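Local coordinates for arginine 3rd transport system periplasmic binding protein (Legionella pneumophila subsp. pneumophila str. Philadelphia 1, PDB 3KZG) that probably binds arginine in the periplasm and hands it to an ABC-type arginine transport system, at the interface of chains A and B. Coordinates in Å, arbitrary orientation; residue numbers count along the deposited sequence, not the author numbering. Chains: chain A/B, Arginine 3rd transport system periplasmic binding protein.

The interface of chains A and B. Residues chain A 172, 174; chain B 20, 23-24.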
ATOM      1  N   ALA A 172      27.146  -6.623   5.423  1.00 73.36           N
ATOM      2  CA  ALA A 172      27.737  -5.355   5.021  1.00 73.49           C
ATOM      3  C   ALA A 172      29.062  -5.621   4.317  1.00 73.58           C
ATOM      4  O   ALA A 172      30.111  -5.697   4.956  1.00 73.79           O
ATOM      5  CB  ALA A 172      27.955  -4.466   6.242  1.00 73.20           C
ATOM      6  N   LYS A 174      31.203  -4.068   3.186  1.00 72.43           N
ATOM      7  CA  LYS A 174      32.036  -2.870   3.239  1.00 71.50           C
ATOM      8  C   LYS A 174      33.424  -3.116   3.830  1.00 70.87           C
ATOM      9  O   LYS A 174      34.005  -2.228   4.460  1.00 70.58           O
ATOM     10  CB  LYS A 174      31.326  -1.768   4.036  1.00 71.21           C
ATOM     11  CG  LYS A 174      30.118  -1.147   3.333  1.00 70.67           C
ATOM     12  CD  LYS A 174      29.001  -2.156   3.096  1.00 70.06           C
ATOM     13  CE  LYS A 174      27.807  -1.510   2.411  1.00 69.22           C
ATOM     14  NZ  LYS A 174      28.180  -0.903   1.105  1.00 68.92           N
TER
ATOM     15  N   SER B  20      27.173   1.124   7.538  1.00 46.36           N
ATOM     16  CA  SER B  20      28.140   0.230   6.915  1.00 49.97           C
ATOM     17  C   SER B  20      29.283   1.040   6.315  1.00 52.29           C
ATOM     18  O   SER B  20      29.397   1.169   5.094  1.00 52.60           O
ATOM     19  CB  SER B  20      27.462  -0.609   5.829  1.00 50.21           C
ATOM     20  OG  SER B  20      26.836   0.216   4.865  1.00 53.21           O
ATOM     21  N   ASN B  23      30.473   3.825   2.841  1.00 64.46           N
ATOM     22  CA  ASN B  23      30.147   3.307   1.514  1.00 65.00           C
ATOM     23  C   ASN B  23      28.750   3.689   1.041  1.00 64.48           C
ATOM     24  O   ASN B  23      28.534   4.792   0.536  1.00 65.19           O
ATOM     25  CB  ASN B  23      30.284   1.780   1.490  1.00 66.54           C
ATOM     26  CG  ASN B  23      31.706   1.323   1.218  1.00 67.71           C
ATOM     27  OD1 ASN B  23      32.247   1.554   0.135  1.00 68.66           O
ATOM     28  ND2 ASN B  23      32.320   0.670   2.201  1.00 67.95           N
ATOM     29  N   SER B  24      27.803   2.770   1.203  1.00 63.26           N
ATOM     30  CA  SER B  24      26.430   3.007   0.772  1.00 61.77           C
ATOM     31  C   SER B  24      25.586   3.679   1.857  1.00 60.13           C
ATOM     32  O   SER B  24      24.416   3.339   2.052  1.00 60.14           O
ATOM     33  CB  SER B  24      25.782   1.683   0.347  1.00 62.50           C
ATOM     34  OG  SER B  24      24.533   1.906  -0.289  1.00 62.99           O
TER
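The side chain of A:Lys174 passes between B:Ser20 on one flank and B:Asn23 on another, and illustrates how a long residue with a polar end can pack across a protein contact through its methylene stem. At its root, CG points away from the carbonyl carbon (chi1 -71°). Bends at chi2 and chi4, with an extended middle segment between them, then carry the terminal nitrogen NZ along the loop of chain B.

B:Ser20 meets the middle of this stem. Its CB lies 3.5 Å from A:Lys174 CD, slightly closer than ordinary van der Waals packing, and its hydroxyl oxygen OG sits against the next methylene, 3.2 Å from A:Lys174 CE. A chi1 of 56° tucks that hydroxyl over its own backbone, directed away from A:Ala172. The methyl of A:Ala172 meets the methylene of B:Ser20, with the two CB atoms 3.9 Å apart, and adds a small apolar touch beside the lysine.

B:Asn23 lies along the stem in the opposite sense, and the two side chains run antiparallel. The base of the asparagine is near the lysine's far end, with B:Asn23 CB 3.4 Å from A:Lys174 NZ, while its amide nitrogen ND2 reaches back towards the lysine's root. Because the bend at chi4 folds NZ back towards CG, the same CB also packs at 3.5 Å against A:Lys174 CG, and the carboxamide turns its nitrogen, rather than OD1, towards the stem. Further on, the methylene of B:Ser24 approaches the lysine's terminal nitrogen, with CB 3.6 Å from A:Lys174 NZ.

What results is a small patch, 158 Å² of hidden surface in all, built by loop residues on both sides. It forms part of a larger contact between two copies of the binding protein that is not an exact two-fold. This packing of the lysine stem may help hold the copies together in the crystal, but the structure alone does not show that solute binding or transport depends on this pairing.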